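Local coordinates for YARHG domain-containing protein (Legionella pneumophila subsp. pneumophila, PDB 4G2A), which is of unknown function but is a putative nutrient-binding protein with two domains, one of them a YARHG domain, at residues N2-I14 with M64-A78. Numbering follows the deposited sequence.
With SO4 (sulfate ion), chain K.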
ATOM      1  N   ASN A   2       4.001 -12.953 -14.427  1.00 50.37           N
ATOM      2  CA  ASN A   2       4.005 -11.719 -13.638  1.00 49.12           C
ATOM      3  C   ASN A   2       3.317 -11.911 -12.279  1.00 48.10           C
ATOM      4  O   ASN A   2       2.084 -11.867 -12.176  1.00 47.08           O
ATOM      5  CB  ASN A   2       3.357 -10.556 -14.408  1.00 55.41           C
ATOM      6  CG  ASN A   2       4.327  -9.732 -15.223  1.00 93.16           C
ATOM      7  OD1 ASN A   2       4.030  -9.336 -16.360  1.00 94.02           O
ATOM      8  ND2 ASN A   2       5.496  -9.430 -14.658  1.00 83.87           N
ATOM      9  N   ASP A   3       4.152 -12.092 -11.233  1.00 41.11           N
ATOM     10  CA  ASP A   3       3.761 -12.322  -9.846  1.00 39.09           C
ATOM     11  C   ASP A   3       3.088 -11.109  -9.213  1.00 38.07           C
ATOM     12  O   ASP A   3       2.156 -11.256  -8.424  1.00 38.18           O
ATOM     13  CB  ASP A   3       4.999 -12.685  -9.001  1.00 40.82           C
ATOM     14  CG  ASP A   3       5.675 -14.009  -9.311  1.00 55.66           C
ATOM     15  OD1 ASP A   3       5.109 -14.800 -10.121  1.00 57.10           O
ATOM     16  OD2 ASP A   3       6.770 -14.273  -8.725  1.00 60.08           O
ATOM     17  N   THR A   4       3.605  -9.928  -9.510  1.00 30.35           N
ATOM     18  CA  THR A   4       3.165  -8.688  -8.901  1.00 29.06           C
ATOM     19  C   THR A   4       2.715  -7.659  -9.924  1.00 30.74           C
ATOM     20  O   THR A   4       3.423  -7.413 -10.907  1.00 32.10           O
ATOM     21  CB  THR A   4       4.352  -8.114  -8.071  1.00 35.83           C
ATOM     22  OG1 THR A   4       4.808  -9.119  -7.170  1.00 41.77           O
ATOM     23  CG2 THR A   4       4.006  -6.816  -7.300  1.00 29.81           C
ATOM     24  N   ALA A   5       1.563  -7.024  -9.661  1.00 23.88           N
ATOM     25  CA  ALA A   5       1.144  -5.869 -10.434  1.00 22.64           C
ATOM     26  C   ALA A   5       1.602  -4.657  -9.624  1.00 27.16           C
ATOM     27  O   ALA A   5       1.062  -4.375  -8.546  1.00 26.78           O
ATOM     28  CB  ALA A   5      -0.349  -5.879 -10.676  1.00 23.42           C
ATOM     29  N   VAL A   6       2.697  -4.038 -10.085  1.00 23.80           N
ATOM     30  CA  VAL A   6       3.398  -2.901  -9.492  1.00 23.01           C
ATOM     31  C   VAL A   6       2.566  -1.622  -9.694  1.00 26.90           C
ATOM     32  O   VAL A   6       2.180  -1.283 -10.831  1.00 26.73           O
ATOM     33  CB  VAL A   6       4.840  -2.803 -10.086  1.00 28.31           C
ATOM     34  CG1 VAL A   6       5.582  -1.568  -9.583  1.00 28.27           C
ATOM     35  CG2 VAL A   6       5.644  -4.056  -9.756  1.00 27.89           C
ATOM     36  N   GLY A   7       2.287  -0.941  -8.572  1.00 22.11           N
ATOM     37  CA  GLY A   7       1.476   0.269  -8.549  1.00 21.96           C
ATOM     38  C   GLY A   7       2.186   1.578  -8.247  1.00 26.02           C
ATOM     39  O   GLY A   7       1.610   2.648  -8.448  1.00 25.10           O
ATOM     40  N   GLY A   8       3.424   1.505  -7.778  1.00 24.11           N
ATOM     41  CA  GLY A   8       4.200   2.684  -7.397  1.00 24.03           C
ATOM     42  C   GLY A   8       4.269   2.828  -5.894  1.00 27.81           C
ATOM     43  O   GLY A   8       3.583   2.109  -5.160  1.00 26.68           O
ATOM     44  N   GLU A   9       5.125   3.729  -5.419  1.00 25.52           N
ATOM     45  CA  GLU A   9       5.307   3.939  -3.982  1.00 25.31           C
ATOM     46  C   GLU A   9       5.852   5.338  -3.680  1.00 30.51           C
ATOM     47  O   GLU A   9       6.358   6.030  -4.574  1.00 31.26           O
ATOM     48  CB  GLU A   9       6.234   2.859  -3.370  1.00 26.62           C
ATOM     49  CG  GLU A   9       7.653   2.753  -3.945  1.00 34.13           C
ATOM     50  CD  GLU A   9       8.671   2.085  -3.027  1.00 60.77           C
ATOM     51  OE1 GLU A   9       8.462   2.070  -1.789  1.00 59.68           O
ATOM     52  OE2 GLU A   9       9.718   1.632  -3.537  1.00 46.54           O
ATOM     53  N   GLY A  10       5.753   5.716  -2.415  1.00 25.63           N
ATOM     54  CA  GLY A  10       6.272   6.979  -1.930  1.00 25.28           C
ATOM     55  C   GLY A  10       7.724   6.898  -1.500  1.00 27.80           C
ATOM     56  O   GLY A  10       8.268   5.813  -1.261  1.00 26.78           O
ATOM     57  N   SER A  11       8.373   8.053  -1.456  1.00 23.73           N
ATOM     58  CA  SER A  11       9.781   8.152  -1.073  1.00 24.01           C
ATOM     59  C   SER A  11      10.034   9.470  -0.367  1.00 27.87           C
ATOM     60  O   SER A  11       9.368  10.470  -0.679  1.00 26.42           O
ATOM     61  CB  SER A  11      10.683   8.053  -2.304  1.00 27.00           C
ATOM     62  OG  SER A  11      10.841   6.729  -2.792  1.00 33.83           O
ATOM     63  N   LEU A  12      10.987   9.473   0.583  1.00 24.62           N
ATOM     64  CA  LEU A  12      11.427  10.703   1.257  1.00 25.55           C
ATOM     65  C   LEU A  12      12.078  11.639   0.220  1.00 31.20           C
ATOM     66  O   LEU A  12      12.662  11.114  -0.739  1.00 31.72           O
ATOM     67  CB  LEU A  12      12.482  10.392   2.368  1.00 25.48           C
ATOM     68  CG  LEU A  12      12.014   9.897   3.722  1.00 29.11           C
ATOM     69  CD1 LEU A  12      13.190   9.665   4.616  1.00 29.52           C
ATOM     70  CD2 LEU A  12      11.060  10.883   4.399  1.00 30.31           C
ATOM     71  N   PRO A  13      12.062  12.985   0.374  1.00 27.77           N
ATOM     72  CA  PRO A  13      12.867  13.813  -0.540  1.00 27.74           C
ATOM     73  C   PRO A  13      14.337  13.531  -0.253  1.00 32.79           C
ATOM     74  O   PRO A  13      14.680  13.147   0.872  1.00 32.80           O
ATOM     75  CB  PRO A  13      12.486  15.263  -0.176  1.00 29.69           C
ATOM     76  CG  PRO A  13      11.436  15.181   0.865  1.00 33.60           C
ATOM     77  CD  PRO A  13      11.497  13.802   1.465  1.00 29.51           C
ATOM     78  N   ILE A  14      15.203  13.647  -1.257  1.00 29.78           N
ATOM     79  CA  ILE A  14      16.610  13.380  -1.003  1.00 29.38           C
ATOM     80  C   ILE A  14      17.470  14.533  -1.528  1.00 34.98           C
ATOM     81  O   ILE A  14      17.073  15.196  -2.485  1.00 34.67           O
ATOM     82  CB  ILE A  14      17.051  12.006  -1.585  1.00 31.90           C
ATOM     83  CG1 ILE A  14      16.867  11.913  -3.097  1.00 31.94           C
ATOM     84  CG2 ILE A  14      16.365  10.856  -0.880  1.00 31.93           C
ATOM     85  CD1 ILE A  14      18.096  11.538  -3.790  1.00 38.87           C
HETATM   86  N   MSE A  64      16.726  19.533  -4.309  1.00 33.89           N
HETATM   87  CA  MSE A  64      16.081  18.379  -3.693  1.00 31.48           C
HETATM   88  C   MSE A  64      15.458  17.551  -4.769  1.00 34.33           C
HETATM   89  O   MSE A  64      15.008  18.105  -5.772  1.00 33.58           O
HETATM   90  CB  MSE A  64      15.007  18.810  -2.703  1.00 33.25           C
HETATM   91  CG  MSE A  64      15.531  19.267  -1.385  1.00 40.29           C
HETATM   92 SE   MSE A  64      14.073  19.268  -0.099  0.75 46.86          SE
HETATM   93  CE  MSE A  64      14.988  20.289   1.293  1.00 43.68           C
ATOM     94  N   ALA A  65      15.381  16.228  -4.554  1.00 30.64           N
ATOM     95  CA  ALA A  65      14.787  15.324  -5.527  1.00 28.77           C
ATOM     96  C   ALA A  65      13.829  14.350  -4.886  1.00 31.76           C
ATOM     97  O   ALA A  65      14.097  13.854  -3.781  1.00 30.21           O
ATOM     98  CB  ALA A  65      15.877  14.559  -6.254  1.00 29.21           C
ATOM     99  N   PHE A  66      12.705  14.071  -5.596  1.00 28.19           N
ATOM    100  CA  PHE A  66      11.725  13.048  -5.226  1.00 26.58           C
ATOM    101  C   PHE A  66      11.928  11.868  -6.186  1.00 28.45           C
ATOM    102  O   PHE A  66      11.512  11.987  -7.329  1.00 26.21           O
ATOM    103  CB  PHE A  66      10.265  13.557  -5.254  1.00 27.71           C
ATOM    104  CG  PHE A  66       9.223  12.446  -5.188  1.00 27.76           C
ATOM    105  CD1 PHE A  66       8.857  11.881  -3.971  1.00 28.77           C
ATOM    106  CD2 PHE A  66       8.597  11.985  -6.340  1.00 28.26           C
ATOM    107  CE1 PHE A  66       7.870  10.888  -3.907  1.00 27.35           C
ATOM    108  CE2 PHE A  66       7.619  10.980  -6.273  1.00 29.06           C
ATOM    109  CZ  PHE A  66       7.258  10.449  -5.054  1.00 25.66           C
ATOM    110  N   PRO A  67      12.587  10.751  -5.763  1.00 26.02           N
ATOM    111  CA  PRO A  67      12.783   9.613  -6.677  1.00 25.53           C
ATOM    112  C   PRO A  67      11.531   8.772  -6.819  1.00 28.92           C
ATOM    113  O   PRO A  67      10.724   8.696  -5.896  1.00 30.15           O
ATOM    114  CB  PRO A  67      13.904   8.806  -6.021  1.00 27.98           C
ATOM    115  CG  PRO A  67      14.207   9.474  -4.734  1.00 33.15           C
ATOM    116  CD  PRO A  67      13.131  10.449  -4.429  1.00 28.56           C
ATOM    117  N   PHE A  68      11.368   8.113  -7.955  1.00 24.89           N
ATOM    118  CA  PHE A  68      10.161   7.306  -8.153  1.00 23.32           C
ATOM    119  C   PHE A  68      10.394   6.115  -9.101  1.00 25.21           C
ATOM    120  O   PHE A  68      11.245   6.186  -9.996  1.00 22.39           O
ATOM    121  CB  PHE A  68       9.010   8.199  -8.696  1.00 24.05           C
ATOM    122  CG  PHE A  68       9.372   9.039  -9.898  1.00 23.99           C
ATOM    123  CD1 PHE A  68       9.387   8.486 -11.180  1.00 26.72           C
ATOM    124  CD2 PHE A  68       9.672  10.380  -9.760  1.00 24.11           C
ATOM    125  CE1 PHE A  68       9.712   9.266 -12.292  1.00 26.62           C
ATOM    126  CE2 PHE A  68       9.993  11.162 -10.877  1.00 27.22           C
ATOM    127  CZ  PHE A  68      10.025  10.600 -12.132  1.00 25.23           C
ATOM    128  N   PRO A  69       9.604   5.024  -8.949  1.00 22.58           N
ATOM    129  CA  PRO A  69       9.689   3.926  -9.939  1.00 22.42           C
ATOM    130  C   PRO A  69       8.962   4.320 -11.229  1.00 27.26           C
ATOM    131  O   PRO A  69       8.127   5.223 -11.234  1.00 26.48           O
ATOM    132  CB  PRO A  69       8.992   2.752  -9.224  1.00 23.31           C
ATOM    133  CG  PRO A  69       8.044   3.387  -8.249  1.00 25.30           C
ATOM    134  CD  PRO A  69       8.539   4.777  -7.948  1.00 21.92           C
ATOM    135  N   ILE A  70       9.286   3.660 -12.332  1.00 27.56           N
ATOM    136  CA  ILE A  70       8.643   3.953 -13.620  1.00 27.19           C
ATOM    137  C   ILE A  70       8.098   2.686 -14.251  1.00 32.41           C
ATOM    138  O   ILE A  70       8.455   1.576 -13.828  1.00 33.97           O
ATOM    139  CB  ILE A  70       9.598   4.658 -14.607  1.00 30.14           C
ATOM    140  CG1 ILE A  70      10.809   3.770 -14.978  1.00 31.35           C
ATOM    141  CG2 ILE A  70       9.978   6.059 -14.149  1.00 28.98           C
ATOM    142  CD1 ILE A  70      11.338   3.987 -16.430  1.00 36.11           C
ATOM    143  N   ASN A  71       7.280   2.845 -15.308  1.00 27.14           N
ATOM    144  CA  ASN A  71       6.826   1.699 -16.083  1.00 26.52           C
ATOM    145  C   ASN A  71       7.958   1.365 -17.055  1.00 28.55           C
ATOM    146  O   ASN A  71       8.237   2.134 -17.970  1.00 26.56           O
ATOM    147  CB  ASN A  71       5.489   1.978 -16.798  1.00 26.79           C
ATOM    148  CG  ASN A  71       4.909   0.785 -17.516  1.00 35.80           C
ATOM    149  OD1 ASN A  71       5.598  -0.207 -17.839  1.00 29.59           O
ATOM    150  ND2 ASN A  71       3.628   0.880 -17.834  1.00 23.14           N
ATOM    151  N   ASP A  72       8.685   0.280 -16.787  1.00 27.36           N
ATOM    152  CA  ASP A  72       9.822  -0.078 -17.638  1.00 29.23           C
ATOM    153  C   ASP A  72       9.447  -1.154 -18.685  1.00 34.71           C
ATOM    154  O   ASP A  72      10.312  -1.610 -19.425  1.00 36.26           O
ATOM    155  CB  ASP A  72      11.026  -0.526 -16.785  1.00 31.49           C
ATOM    156  CG  ASP A  72      10.772  -1.699 -15.861  1.00 46.30           C
ATOM    157  OD1 ASP A  72       9.750  -2.404 -16.053  1.00 48.53           O
ATOM    158  OD2 ASP A  72      11.585  -1.904 -14.927  1.00 50.53           O
ATOM    159  N   GLY A  73       8.163  -1.504 -18.744  1.00 31.36           N
ATOM    160  CA  GLY A  73       7.608  -2.484 -19.664  1.00 32.24           C
ATOM    161  C   GLY A  73       7.847  -3.942 -19.337  1.00 40.13           C
ATOM    162  O   GLY A  73       7.513  -4.798 -20.149  1.00 41.29           O
ATOM    163  N   ASN A  74       8.397  -4.247 -18.153  1.00 40.15           N
ATOM    164  CA  ASN A  74       8.721  -5.618 -17.722  1.00 41.27           C
ATOM    165  C   ASN A  74       7.646  -6.252 -16.863  1.00 45.58           C
ATOM    166  O   ASN A  74       7.601  -7.480 -16.709  1.00 46.20           O
ATOM    167  CB  ASN A  74      10.028  -5.615 -16.913  1.00 42.77           C
ATOM    168  CG  ASN A  74      11.266  -5.726 -17.756  1.00 70.30           C
ATOM    169  OD1 ASN A  74      12.109  -4.828 -17.765  1.00 61.04           O
ATOM    170  ND2 ASN A  74      11.422  -6.849 -18.464  1.00 67.93           N
ATOM    171  N   SER A  75       6.826  -5.413 -16.253  1.00 40.79           N
ATOM    172  CA  SER A  75       5.837  -5.877 -15.309  1.00 38.84           C
ATOM    173  C   SER A  75       4.435  -5.407 -15.647  1.00 37.43           C
ATOM    174  O   SER A  75       4.217  -4.468 -16.423  1.00 37.06           O
ATOM    175  CB  SER A  75       6.213  -5.385 -13.906  1.00 42.56           C
ATOM    176  OG  SER A  75       5.558  -6.108 -12.871  1.00 54.74           O
ATOM    177  N   GLU A  76       3.491  -6.077 -15.004  1.00 29.68           N
ATOM    178  CA  GLU A  76       2.090  -5.760 -14.979  1.00 27.27           C
ATOM    179  C   GLU A  76       1.980  -4.526 -14.120  1.00 28.80           C
ATOM    180  O   GLU A  76       2.709  -4.397 -13.130  1.00 29.03           O
ATOM    181  CB  GLU A  76       1.320  -6.939 -14.392  1.00 27.71           C
ATOM    182  CG  GLU A  76      -0.179  -6.781 -14.471  1.00 38.42           C
ATOM    183  CD  GLU A  76      -0.986  -7.901 -13.848  1.00 55.53           C
ATOM    184  OE1 GLU A  76      -0.387  -8.924 -13.443  1.00 55.43           O
ATOM    185  OE2 GLU A  76      -2.227  -7.761 -13.786  1.00 47.55           O
ATOM    186  N   ILE A  77       1.145  -3.599 -14.513  1.00 22.80           N
ATOM    187  CA  ILE A  77       0.985  -2.370 -13.754  1.00 21.34           C
ATOM    188  C   ILE A  77      -0.371  -2.405 -13.050  1.00 28.05           C
ATOM    189  O   ILE A  77      -1.355  -2.878 -13.635  1.00 29.62           O
ATOM    190  CB  ILE A  77       1.155  -1.108 -14.664  1.00 22.92           C
ATOM    191  CG1 ILE A  77       2.560  -1.014 -15.307  1.00 23.15           C
ATOM    192  CG2 ILE A  77       0.783   0.205 -13.965  1.00 23.05           C
ATOM    193  CD1 ILE A  77       3.857  -1.073 -14.397  1.00 25.74           C
ATOM    194  N   ALA A  78      -0.386  -1.933 -11.784  1.00 23.74           N
ATOM    195  CA  ALA A  78      -1.563  -1.665 -10.961  1.00 23.63           C
ATOM    196  C   ALA A  78      -1.876  -0.159 -11.130  1.00 29.05           C
ATOM    197  O   ALA A  78      -1.154   0.716 -10.641  1.00 27.72           O
ATOM    198  CB  ALA A  78      -1.306  -2.039  -9.498  1.00 23.13           C
TER
HETATM  199  S   SO4 K 410       7.353 -10.051 -11.437  1.00 88.32           S
HETATM  200  O1  SO4 K 410       6.091  -9.348 -11.691  1.00 89.20           O
HETATM  201  O2  SO4 K 410       7.385 -11.312 -12.192  1.00 87.88           O
HETATM  202  O3  SO4 K 410       8.467  -9.198 -11.878  1.00 89.06           O
HETATM  203  O4  SO4 K 410       7.475 -10.324  -9.999  1.00 87.77           O
HETATM  204  O   HOH W   1       0.458   2.916 -11.105  1.00 27.77           O
HETATM  205  O   HOH W   2       8.873   6.998  -4.937  1.00 32.76           O
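Ile14 and Ala65 form an antiparallel hydrogen-bonded pair: Ile14 N donates to Ala65 O over 2.8 Å, in that carbonyl's plane, and Ala65 N returns a bond of 2.9 Å to Ile14 O. On the same face as the Ala65 methyl, CG1 of Ile14 sits between its own backbone N and carbonyl carbon (chi1 60°), which carries it across to CG of Pro67 at 4.0 Å. Pro67 has no N-H to continue the pairing, and here a water takes over, donating to Glu9 O and Pro67 O while also bonded to Ser11 OG. Phe66 meets Ser11 O with its ring edge, CE1 lying 3.6 Å from that oxygen. Beyond Pro69, whose CG rests against Gly8 CA, residues 70-75 loop out, and the chain returns running parallel to 4-6. There both backbone polar atoms of Val6 are satisfied by the same neighbour: its N donates to Glu76 O, bent at 141°, and its O receives Ala78 N at 2.8 Å, nearly straight (172°) but from above the carbonyl plane. A second water donates to Gly7 O and Ala78 O. The extended Glu76 chain covers the Ala5 methyl, while at the exposed end Asn2 ND2, from a poorly ordered side chain, binds O1 of a sulfate, probably a crystallisation component, at 3.0 Å. Residues 2-14 thus pair antiparallel with 64-68 at one end and parallel with 76-77 at the other, in the DUF4424 part of the chain. Strand 136-150 flanks 4-6 on its other edge, strand 155-160 lies beside 10-15, and strand 123-131 borders 60-68; Phe66 also packs against Phe95, His141 and Tyr143.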